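Extracellular solute-binding protein, family 1 (PDB 3QUF) probably captures a solute outside the cell and delivers it to an ABC transporter, as other family 1 solute-binding proteins do. Local coordinates at residues A[30-35]-A[311-316]; A[89-94]-A[369-374]; A[216-221]-A[403-408]; A[323-328]-A[341-346]. All blocks are in the same frame, centred on the assembly; numbering follows the deposited sequence. Where two conformers were deposited one is given.

Four contacts illustrate how one two-lobed chain varies its chemistry with position; three join segments more than 180 residues apart, and interaction 4 joins segments 13 apart. All are partly buried. Interactions 1 and 4 share helix 311-324 and include exposed residues: the former lays the helix start on a strand through methyl groups and waters, the latter ties the turn after it to a loop through side-chain hydrogen bonds. Interactions 2 and 3 have no exposed residue among those that touch. Interaction 2, nearest the centre, joins two loops through an arginine and a water; interaction 3 combines a carboxylate at a helix start with buried F218 and L404. These two meet, W372 against F218 and P373 against W408.

Interaction 1: residues A[30-35]-A[311-316]; sequences TKISFY and DKEKAA
T30 and A316 meet methyl to methyl, CG2 of the threonine lying 3.9 Å from CB of the alanine. The branching of T30 decides which arm faces the helix: CG2 stands anti to the backbone N (OG1 torsion chi1 -63°) and presses on the first turn, 3.6 Å from K312 O. OG1, beside the backbone N, is joined to that same carbonyl by a water that donates a 2.8 Å hydrogen bond to K312 O and a weak, longer one to T30 OG1. I32 is wedged more deeply. Its CG1 sits between the backbone N and the carbonyl carbon (chi1 56°), which turns CG2 to the helix, 3.6 Å from E313 O, while CD1 runs on to lie 3.9 Å from A316 C. This is the alpha/beta packing of solute-binding protein lobes, helices on a mainly parallel sheet: strand 30-36 pairs in parallel with 57-63 and 86-89, the helix segment crosses the strand segment at -65°, and A316 also touches I57. At the more open margin, E313 sends CG past the strand, 3.6 Å from K31 O. Its extended chain carries OE2 to a second water, which donates to E313 OE2 and, at 2.8 Å, to K31 O, while OE1 accepts from S310 N just ahead of the helix. K312 CB lies beside T30 OG1.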
# COMPACT_ATOMS: atom_id res chain seq x y z
N THR A 30 -16.93 -10.80 -29.79
CA THR A 30 -15.69 -11.37 -29.31
C THR A 30 -15.90 -11.79 -27.87
O THR A 30 -16.28 -10.97 -27.04
CB THR A 30 -14.56 -10.33 -29.36
OG1 THR A 30 -14.34 -9.93 -30.73
CG2 THR A 30 -13.25 -10.90 -28.76
N LYS A 31 -15.66 -13.06 -27.60
CA LYS A 31 -15.75 -13.60 -26.25
C LYS A 31 -14.42 -13.48 -25.52
O LYS A 31 -13.42 -14.00 -26.01
CB LYS A 31 -16.12 -15.07 -26.33
CG LYS A 31 -17.44 -15.34 -27.02
CD LYS A 31 -17.86 -16.78 -26.81
CE LYS A 31 -17.64 -17.22 -25.38
NZ LYS A 31 -18.60 -16.60 -24.43
N ILE A 32 -14.41 -12.84 -24.35
CA ILE A 32 -13.21 -12.79 -23.48
C ILE A 32 -13.56 -13.20 -22.06
O ILE A 32 -14.75 -13.22 -21.70
CB ILE A 32 -12.52 -11.43 -23.49
CG1 ILE A 32 -13.48 -10.28 -23.09
CG2 ILE A 32 -11.92 -11.18 -24.89
CD1 ILE A 32 -12.78 -8.91 -22.93
N SER A 33 -12.54 -13.59 -21.29
CA SER A 33 -12.71 -13.98 -19.92
C SER A 33 -11.87 -13.11 -18.99
O SER A 33 -10.85 -12.56 -19.39
CB SER A 33 -12.36 -15.45 -19.71
OG SER A 33 -11.06 -15.68 -20.20
N PHE A 34 -12.32 -13.00 -17.75
CA PHE A 34 -11.63 -12.22 -16.72
C PHE A 34 -11.65 -13.06 -15.47
O PHE A 34 -12.74 -13.45 -15.04
CB PHE A 34 -12.38 -10.90 -16.52
CG PHE A 34 -11.89 -10.01 -15.38
CD1 PHE A 34 -10.61 -10.04 -14.88
CD2 PHE A 34 -12.79 -9.10 -14.83
CE1 PHE A 34 -10.23 -9.20 -13.82
CE2 PHE A 34 -12.42 -8.27 -13.78
CZ PHE A 34 -11.18 -8.32 -13.27
N TYR A 35 -10.48 -13.45 -14.99
CA TYR A 35 -10.39 -14.15 -13.71
C TYR A 35 -9.99 -13.08 -12.72
O TYR A 35 -8.85 -12.61 -12.71
CB TYR A 35 -9.37 -15.28 -13.74
CG TYR A 35 -9.40 -16.11 -12.47
CD1 TYR A 35 -10.60 -16.57 -11.96
CD2 TYR A 35 -8.26 -16.43 -11.80
CE1 TYR A 35 -10.64 -17.34 -10.79
CE2 TYR A 35 -8.29 -17.20 -10.63
CZ TYR A 35 -9.48 -17.63 -10.13
OH TYR A 35 -9.57 -18.42 -9.01
N ASP A 311 -5.86 -12.20 -31.42
CA ASP A 311 -5.78 -10.81 -31.74
C ASP A 311 -7.05 -10.06 -31.32
O ASP A 311 -6.96 -8.98 -30.70
CB ASP A 311 -5.52 -10.66 -33.24
CG ASP A 311 -4.09 -11.08 -33.63
OD1 ASP A 311 -3.26 -11.40 -32.72
OD2 ASP A 311 -3.79 -11.05 -34.86
N LYS A 312 -8.20 -10.63 -31.64
CA LYS A 312 -9.47 -9.95 -31.31
C LYS A 312 -9.73 -9.95 -29.82
O LYS A 312 -10.27 -8.97 -29.28
CB LYS A 312 -10.64 -10.56 -32.04
CG LYS A 312 -10.72 -10.09 -33.48
CD LYS A 312 -11.10 -8.63 -33.57
CE LYS A 312 -11.14 -8.20 -35.02
NZ LYS A 312 -11.71 -6.82 -35.11
N GLU A 313 -9.33 -11.02 -29.15
CA GLU A 313 -9.48 -11.09 -27.73
C GLU A 313 -8.64 -10.01 -27.04
O GLU A 313 -9.10 -9.33 -26.12
CB GLU A 313 -9.10 -12.47 -27.20
CG GLU A 313 -10.18 -13.53 -27.48
CD GLU A 313 -9.68 -14.95 -27.56
OE1 GLU A 313 -8.53 -15.26 -27.15
OE2 GLU A 313 -10.49 -15.80 -28.07
N LYS A 314 -7.40 -9.86 -27.50
CA LYS A 314 -6.53 -8.84 -26.96
C LYS A 314 -7.12 -7.45 -27.16
O LYS A 314 -7.11 -6.61 -26.25
CB LYS A 314 -5.14 -8.94 -27.55
CG LYS A 314 -4.37 -10.17 -26.97
CD LYS A 314 -2.87 -10.23 -27.31
CE LYS A 314 -2.59 -10.10 -28.75
NZ LYS A 314 -1.10 -9.82 -29.07
N ALA A 315 -7.64 -7.21 -28.35
CA ALA A 315 -8.26 -5.91 -28.67
C ALA A 315 -9.45 -5.61 -27.73
O ALA A 315 -9.64 -4.51 -27.23
CB ALA A 315 -8.71 -5.90 -30.11
N ALA A 316 -10.26 -6.62 -27.48
CA ALA A 316 -11.41 -6.47 -26.60
C ALA A 316 -10.96 -6.23 -25.15
O ALA A 316 -11.57 -5.43 -24.43
CB ALA A 316 -12.33 -7.72 -26.68
O HOH W 1 -12.24 -7.31 -30.45
O HOH W 2 -12.92 -15.27 -28.48

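Interaction 2: residues A[89-94]-A[369-374]; sequences LTMDNR and WVNWPK
M91, present as selenomethionine, lies against N371 along most of its length. Its CB is 4.0 Å from N371 ND2, and CG comes closer to that nitrogen, at 3.5 Å. A bend at chi2 (-58°) then brings SE over the flat face of the amide, 3.5 Å from N371 CG. R94 supplies the polar half of the contact. Its extended chain brings NH2 to N371 O, a 2.9 Å hydrogen bond that is bent (136° at the hydrogen); the acceptor lies near the guanidinium plane, although the donor stands above the carbonyl plane. The same NH2 is 3.7 Å from P373 CB. NE donates 2.9 Å to a water that in turn donates to M91 O and, at 2.8 Å, to W372 O, and NH1 is held by L122 O. With an alanine here, N371 O would probably lose its donor and the bridging water one of its three partners. Loops after strands 86-89 and 367-368 thus meet near the middle of the chain, with an acetic acid molecule, probably from the crystallisation liquor, about 4 Å from the R94 side chain, a placement consistent with the inter-lobe cleft where solute-binding proteins hold their ligands.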
# COMPACT_ATOMS: atom_id res chain seq x y z
N LEU A 89 -2.53 -8.77 -11.36
CA LEU A 89 -1.22 -8.87 -10.77
C LEU A 89 -1.35 -8.30 -9.37
O LEU A 89 -1.63 -7.12 -9.18
CB LEU A 89 -0.20 -8.09 -11.57
CG LEU A 89 -0.01 -8.54 -13.03
CD1 LEU A 89 0.99 -7.63 -13.73
CD2 LEU A 89 0.44 -9.98 -13.14
N THR A 90 -1.20 -9.17 -8.40
CA THR A 90 -1.34 -8.79 -7.01
C THR A 90 0.03 -8.63 -6.38
O THR A 90 1.05 -8.96 -7.00
CB THR A 90 -2.12 -9.81 -6.23
OG1 THR A 90 -1.32 -10.99 -5.95
CG2 THR A 90 -3.41 -10.23 -7.00
N MSE A 91 0.07 -8.16 -5.13
CA MSE A 91 1.37 -8.02 -4.48
C MSE A 91 2.05 -9.35 -4.21
O MSE A 91 3.30 -9.43 -4.08
CB MSE A 91 1.24 -7.19 -3.18
CG MSE A 91 0.69 -5.76 -3.42
SE MSE A 91 1.75 -4.67 -4.65
CE MSE A 91 0.70 -4.87 -6.33
N ASP A 92 1.27 -10.44 -4.21
CA ASP A 92 1.85 -11.74 -4.00
C ASP A 92 2.24 -12.51 -5.27
O ASP A 92 3.01 -13.47 -5.17
CB ASP A 92 0.87 -12.63 -3.22
CG ASP A 92 0.68 -12.17 -1.79
OD1 ASP A 92 1.64 -11.65 -1.18
OD2 ASP A 92 -0.46 -12.31 -1.30
N ASN A 93 1.70 -12.16 -6.44
CA ASN A 93 2.05 -12.90 -7.65
C ASN A 93 2.67 -12.05 -8.75
O ASN A 93 2.98 -12.59 -9.83
CB ASN A 93 0.83 -13.68 -8.18
CG ASN A 93 -0.16 -12.77 -8.93
OD1 ASN A 93 0.02 -11.57 -8.94
ND2 ASN A 93 -1.17 -13.33 -9.58
N ARG A 94 2.87 -10.75 -8.52
CA ARG A 94 3.18 -9.86 -9.66
C ARG A 94 4.45 -10.28 -10.39
O ARG A 94 4.45 -10.37 -11.63
CB ARG A 94 3.25 -8.39 -9.26
CG ARG A 94 4.25 -8.08 -8.17
CD ARG A 94 4.04 -6.66 -7.61
NE ARG A 94 5.15 -6.38 -6.72
CZ ARG A 94 6.37 -5.97 -7.09
NH1 ARG A 94 6.70 -5.77 -8.36
NH2 ARG A 94 7.33 -5.86 -6.18
N TRP A 369 4.72 1.60 0.31
CA TRP A 369 4.65 0.40 1.12
C TRP A 369 5.75 -0.54 0.61
O TRP A 369 6.08 -0.51 -0.57
CB TRP A 369 3.25 -0.25 0.99
CG TRP A 369 3.02 -1.29 2.06
CD1 TRP A 369 2.93 -2.65 1.89
CD2 TRP A 369 2.84 -1.04 3.46
NE1 TRP A 369 2.72 -3.26 3.11
CE2 TRP A 369 2.68 -2.29 4.08
CE3 TRP A 369 2.85 0.12 4.25
CZ2 TRP A 369 2.49 -2.41 5.45
CZ3 TRP A 369 2.67 -0.00 5.59
CH2 TRP A 369 2.50 -1.26 6.19
N VAL A 370 6.33 -1.34 1.49
CA VAL A 370 7.36 -2.31 1.07
C VAL A 370 6.67 -3.52 0.41
O VAL A 370 6.11 -4.38 1.10
CB VAL A 370 8.26 -2.76 2.20
CG1 VAL A 370 9.35 -3.73 1.67
CG2 VAL A 370 9.03 -1.52 2.85
N ASN A 371 6.73 -3.57 -0.91
CA ASN A 371 6.08 -4.62 -1.70
C ASN A 371 7.18 -5.52 -2.25
O ASN A 371 7.70 -5.33 -3.37
CB ASN A 371 5.18 -4.01 -2.80
CG ASN A 371 3.92 -3.39 -2.25
OD1 ASN A 371 3.61 -2.20 -2.49
ND2 ASN A 371 3.19 -4.17 -1.52
N TRP A 372 7.61 -6.49 -1.45
CA TRP A 372 8.78 -7.29 -1.77
C TRP A 372 8.60 -8.00 -3.13
O TRP A 372 7.55 -8.58 -3.36
CB TRP A 372 8.99 -8.39 -0.76
CG TRP A 372 8.71 -8.01 0.68
CD1 TRP A 372 7.53 -8.12 1.32
CD2 TRP A 372 9.64 -7.51 1.64
NE1 TRP A 372 7.65 -7.70 2.62
CE2 TRP A 372 8.95 -7.33 2.84
CE3 TRP A 372 11.01 -7.23 1.61
CZ2 TRP A 372 9.57 -6.89 4.01
CZ3 TRP A 372 11.61 -6.78 2.77
CH2 TRP A 372 10.89 -6.60 3.92
N PRO A 373 9.61 -7.95 -4.00
CA PRO A 373 9.44 -8.64 -5.28
C PRO A 373 9.69 -10.13 -5.29
O PRO A 373 9.49 -10.79 -6.32
CB PRO A 373 10.44 -7.92 -6.21
CG PRO A 373 11.47 -7.42 -5.30
CD PRO A 373 10.71 -6.99 -4.07
N LYS A 374 10.19 -10.65 -4.19
CA LYS A 374 10.40 -12.09 -4.05
C LYS A 374 9.85 -12.49 -2.70
O LYS A 374 9.99 -11.73 -1.77
CB LYS A 374 11.89 -12.42 -4.09
CG LYS A 374 12.60 -11.95 -5.33
CD LYS A 374 14.11 -12.23 -5.31
CE LYS A 374 14.68 -11.96 -6.73
NZ LYS A 374 16.17 -11.92 -6.80
O HOH W 3 5.07 -7.41 -4.00

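Interaction 3: residues A[216-221]-A[403-408]; sequences STFTKD and ALDAKW
D405 grips the start of helix 218-221 with both carboxylate oxygens. OD1 accepts from F218 N at 2.9 Å, met on its syn side and 28° out of the carboxylate plane. OD2 takes two bonds: T219 N donates from above the plane at 2.7 Å, and T219 OG1 gives its proton to the anti lone pair at 2.6 Å. That hydroxyl faces the acid because it stands anti to its own carbonyl carbon (chi1 -62°). The negative group therefore sits among the N-H groups of a helix start, a field likely to favour its charged form. Put an asparagine in its place, and the negative charge goes and one acceptor oxygen becomes an amide nitrogen, so at least one of these donors would probably be left without its mate. Inside the helix turn, T217 accepts from K220 N at 3.0 Å through OG1, the N-cap bond.

Further out the contact turns apolar. The F218 ring takes L404 CB over one face, a CH-pi contact with the carbon 4.1 Å from the ring centroid. At its rim, CE2 lies 3.8 Å from W408 CB, and the edge of the phenyl is turned to the five-membered ring of W408 in a T-shaped pair, the planes 76° apart. W222 meets F218 edge-to-face, and W212 and W372 also touch it, extending the aromatic cluster. Taken together, this is helix N-terminal capping shared between an N-cap threonine and an aspartate from another helix, joining helices 218-221 and 397-408 around a cluster of aromatic rings.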
# COMPACT_ATOMS: atom_id res chain seq x y z
N SER A 216 22.25 -2.15 -3.48
CA SER A 216 22.39 -1.85 -2.07
C SER A 216 21.87 -3.04 -1.25
O SER A 216 21.50 -4.08 -1.80
CB SER A 216 21.62 -0.57 -1.70
OG SER A 216 22.03 -0.13 -0.42
N THR A 217 21.84 -2.85 0.06
CA THR A 217 21.48 -3.90 1.00
C THR A 217 20.62 -3.32 2.12
O THR A 217 20.59 -2.13 2.33
CB THR A 217 22.72 -4.54 1.64
OG1 THR A 217 23.44 -3.57 2.44
CG2 THR A 217 23.63 -5.18 0.56
N PHE A 218 19.93 -4.18 2.83
CA PHE A 218 19.23 -3.76 4.06
C PHE A 218 20.22 -3.19 5.08
O PHE A 218 19.93 -2.22 5.77
CB PHE A 218 18.43 -4.93 4.65
CG PHE A 218 17.30 -5.39 3.79
CD1 PHE A 218 16.10 -4.70 3.76
CD2 PHE A 218 17.42 -6.53 2.99
CE1 PHE A 218 15.09 -5.10 2.95
CE2 PHE A 218 16.41 -6.94 2.17
CZ PHE A 218 15.21 -6.23 2.16
N THR A 219 21.40 -3.80 5.20
CA THR A 219 22.41 -3.27 6.10
C THR A 219 22.79 -1.84 5.77
O THR A 219 22.96 -1.04 6.68
CB THR A 219 23.66 -4.17 6.11
OG1 THR A 219 23.26 -5.44 6.60
CG2 THR A 219 24.75 -3.58 7.02
N LYS A 220 22.91 -1.52 4.50
CA LYS A 220 23.25 -0.13 4.12
C LYS A 220 22.10 0.83 4.38
O LYS A 220 22.28 1.91 4.96
CB LYS A 220 23.69 -0.03 2.65
CG LYS A 220 25.10 -0.60 2.36
CD LYS A 220 25.39 -0.56 0.83
CE LYS A 220 26.40 -1.65 0.35
NZ LYS A 220 26.07 -2.18 -1.06
N ASP A 221 20.90 0.45 3.93
CA ASP A 221 19.79 1.43 3.86
C ASP A 221 18.75 1.34 4.94
O ASP A 221 18.17 2.36 5.30
CB ASP A 221 19.15 1.39 2.48
CG ASP A 221 19.95 2.15 1.45
OD1 ASP A 221 20.51 3.26 1.75
OD2 ASP A 221 20.03 1.62 0.34
N ALA A 403 19.90 -9.45 9.59
CA ALA A 403 18.98 -10.60 9.48
C ALA A 403 18.12 -10.56 8.21
O ALA A 403 17.91 -11.58 7.55
CB ALA A 403 18.10 -10.72 10.71
N LEU A 404 17.64 -9.38 7.86
CA LEU A 404 16.92 -9.20 6.62
C LEU A 404 17.81 -9.50 5.39
O LEU A 404 17.36 -10.17 4.48
CB LEU A 404 16.32 -7.80 6.52
CG LEU A 404 15.11 -7.54 7.45
CD1 LEU A 404 14.71 -6.08 7.38
CD2 LEU A 404 13.93 -8.42 7.08
N ASP A 405 19.05 -9.02 5.38
CA ASP A 405 19.98 -9.33 4.28
C ASP A 405 20.22 -10.85 4.18
O ASP A 405 20.19 -11.41 3.08
CB ASP A 405 21.31 -8.61 4.49
CG ASP A 405 21.32 -7.20 3.89
OD1 ASP A 405 20.64 -6.99 2.87
OD2 ASP A 405 22.05 -6.33 4.42
N ALA A 406 20.42 -11.49 5.34
CA ALA A 406 20.67 -12.93 5.41
C ALA A 406 19.50 -13.68 4.83
O ALA A 406 19.68 -14.62 4.04
CB ALA A 406 20.94 -13.37 6.87
N LYS A 407 18.29 -13.28 5.20
CA LYS A 407 17.10 -13.91 4.67
C LYS A 407 16.92 -13.68 3.15
O LYS A 407 16.68 -14.60 2.38
CB LYS A 407 15.87 -13.40 5.44
CG LYS A 407 14.62 -14.17 5.19
CD LYS A 407 14.81 -15.62 5.58
CE LYS A 407 13.62 -16.20 6.28
NZ LYS A 407 14.10 -17.33 7.10
N TRP A 408 17.05 -12.45 2.72
CA TRP A 408 16.94 -12.07 1.32
C TRP A 408 17.93 -12.84 0.44
O TRP A 408 17.58 -13.28 -0.68
CB TRP A 408 17.20 -10.56 1.19
CG TRP A 408 17.01 -10.04 -0.20
CD1 TRP A 408 17.98 -9.66 -1.07
CD2 TRP A 408 15.78 -9.84 -0.86
NE1 TRP A 408 17.42 -9.23 -2.25
CE2 TRP A 408 16.06 -9.32 -2.13
CE3 TRP A 408 14.44 -10.01 -0.48
CZ2 TRP A 408 15.06 -9.02 -3.04
CZ3 TRP A 408 13.45 -9.70 -1.39
CH2 TRP A 408 13.77 -9.23 -2.65

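Interaction 4: residues A[323-328]-A[341-346]; sequences YLNSEE and SLSSKY. With SO4 (sulfate ion), chain C.
N325 and S343 are joined by the shorter of two hydrogen bonds crossing this contact. S343 OG donates to N325 OD1 at 2.7 Å, in the carbonyl plane and on a lone pair. The asparagine offers this oxygen because its CG lies anti to the backbone N (chi1 -170°), and its ND2 is spent on F111 O and D113 O, fixing the amide's flip. S343 OG accepts from K345 N at 3.2 Å, closing an ST turn, so one hydroxyl links the two segments and shapes its own loop. The second crossing bond runs from the lysine ammonium to a backbone carbonyl: the extended K345 chain passes the N325 side chain at about a right angle and brings NZ to N325 O, 2.9 Å away and nearly in line with C=O.

A sulfate, probably from the crystallisation liquor, sits at the next helix start. E327 N donates to its O1 at 2.6 Å, and K345 CD touches the same oxygen at 3.6 Å. S326 is the N-cap residue, its OG bonded to G329 N and donating to Y323 O.

Van der Waals contact adds to these bonds. E327 CG lies 3.5 Å from K345 O. Y346 CD1 is 4.2 Å from E327 CG. The type I turn from S343 to Y346 is thereby fastened to the break between helices 311-324 and 327-337, and the latter holds the anion at its capped N-terminus, as helix starts often do.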
# COMPACT_ATOMS: atom_id res chain seq x y z
N TYR A 323 -11.84 1.10 -20.31
CA TYR A 323 -13.03 1.42 -19.53
C TYR A 323 -12.74 1.56 -18.06
O TYR A 323 -13.27 2.46 -17.37
CB TYR A 323 -14.11 0.34 -19.76
CG TYR A 323 -15.38 0.63 -18.99
CD1 TYR A 323 -16.29 1.55 -19.46
CD2 TYR A 323 -15.63 0.02 -17.79
CE1 TYR A 323 -17.45 1.82 -18.75
CE2 TYR A 323 -16.79 0.30 -17.06
CZ TYR A 323 -17.68 1.20 -17.56
OH TYR A 323 -18.84 1.50 -16.88
N LEU A 324 -11.92 0.67 -17.53
CA LEU A 324 -11.47 0.74 -16.13
C LEU A 324 -10.84 2.10 -15.86
O LEU A 324 -11.17 2.77 -14.87
CB LEU A 324 -10.47 -0.36 -15.79
CG LEU A 324 -10.99 -1.74 -15.36
CD1 LEU A 324 -9.88 -2.81 -15.47
CD2 LEU A 324 -11.51 -1.68 -13.96
N ASN A 325 -9.96 2.52 -16.76
CA ASN A 325 -9.36 3.87 -16.73
C ASN A 325 -10.16 4.89 -17.51
O ASN A 325 -9.66 5.50 -18.46
CB ASN A 325 -7.90 3.85 -17.18
CG ASN A 325 -7.19 5.16 -16.93
OD1 ASN A 325 -7.66 5.98 -16.13
ND2 ASN A 325 -6.17 5.44 -17.70
N SER A 326 -11.41 5.05 -17.09
CA SER A 326 -12.33 6.07 -17.60
C SER A 326 -13.09 6.64 -16.38
O SER A 326 -13.14 6.04 -15.33
CB SER A 326 -13.34 5.49 -18.60
OG SER A 326 -14.35 4.66 -17.99
N GLU A 327 -13.70 7.80 -16.55
CA GLU A 327 -14.37 8.45 -15.44
C GLU A 327 -15.47 7.54 -14.84
O GLU A 327 -15.52 7.35 -13.65
CB GLU A 327 -14.93 9.80 -15.90
CG GLU A 327 -15.38 10.68 -14.76
CD GLU A 327 -15.94 12.01 -15.25
OE1 GLU A 327 -16.04 12.25 -16.49
OE2 GLU A 327 -16.27 12.84 -14.40
N GLU A 328 -16.25 6.91 -15.70
CA GLU A 328 -17.33 6.05 -15.26
C GLU A 328 -16.78 4.82 -14.56
O GLU A 328 -17.26 4.44 -13.49
CB GLU A 328 -18.18 5.64 -16.47
CG GLU A 328 -19.36 4.81 -16.11
CD GLU A 328 -20.25 4.55 -17.32
OE1 GLU A 328 -20.80 5.54 -17.84
OE2 GLU A 328 -20.37 3.37 -17.74
N SER A 341 -8.57 6.82 -6.53
CA SER A 341 -8.18 6.70 -7.92
C SER A 341 -6.71 7.09 -8.12
O SER A 341 -6.27 8.15 -7.61
CB SER A 341 -9.07 7.63 -8.77
OG SER A 341 -8.55 7.76 -10.07
N LEU A 342 -5.99 6.31 -8.93
CA LEU A 342 -4.66 6.71 -9.40
C LEU A 342 -4.66 7.45 -10.74
O LEU A 342 -3.58 7.74 -11.29
CB LEU A 342 -3.77 5.47 -9.48
CG LEU A 342 -3.34 4.86 -8.17
CD1 LEU A 342 -2.59 3.53 -8.47
CD2 LEU A 342 -2.37 5.81 -7.38
N SER A 343 -5.82 7.77 -11.29
CA SER A 343 -5.94 8.38 -12.60
C SER A 343 -6.54 9.76 -12.50
O SER A 343 -7.52 9.99 -11.78
CB SER A 343 -6.80 7.53 -13.51
OG SER A 343 -7.04 8.19 -14.75
N SER A 344 -5.99 10.69 -13.26
CA SER A 344 -6.53 12.06 -13.31
C SER A 344 -7.89 12.15 -14.00
O SER A 344 -8.52 13.20 -13.97
CB SER A 344 -5.53 12.98 -14.00
OG SER A 344 -5.35 12.59 -15.34
N LYS A 345 -8.38 11.04 -14.56
CA LYS A 345 -9.70 11.05 -15.16
C LYS A 345 -10.82 11.04 -14.14
O LYS A 345 -11.95 11.38 -14.48
CB LYS A 345 -9.86 9.87 -16.09
CG LYS A 345 -8.84 9.85 -17.22
CD LYS A 345 -9.13 8.72 -18.13
CE LYS A 345 -8.05 8.53 -19.15
NZ LYS A 345 -8.47 7.50 -20.14
N TYR A 346 -10.51 10.71 -12.89
CA TYR A 346 -11.50 10.80 -11.84
C TYR A 346 -10.86 10.97 -10.51
O TYR A 346 -9.94 10.26 -10.18
CB TYR A 346 -12.35 9.51 -11.79
CG TYR A 346 -13.30 9.48 -10.62
CD1 TYR A 346 -14.48 10.18 -10.64
CD2 TYR A 346 -12.99 8.76 -9.50
CE1 TYR A 346 -15.33 10.18 -9.55
CE2 TYR A 346 -13.84 8.73 -8.40
CZ TYR A 346 -15.02 9.44 -8.44
OH TYR A 346 -15.86 9.44 -7.34
S SO4 C . -13.14 9.39 -19.69
O1 SO4 C . -12.70 9.38 -18.31
O2 SO4 C . -12.46 8.35 -20.50
O3 SO4 C . -14.60 9.19 -19.75
O4 SO4 C . -12.78 10.69 -20.24
O HOH W 4 -13.61 13.63 -13.65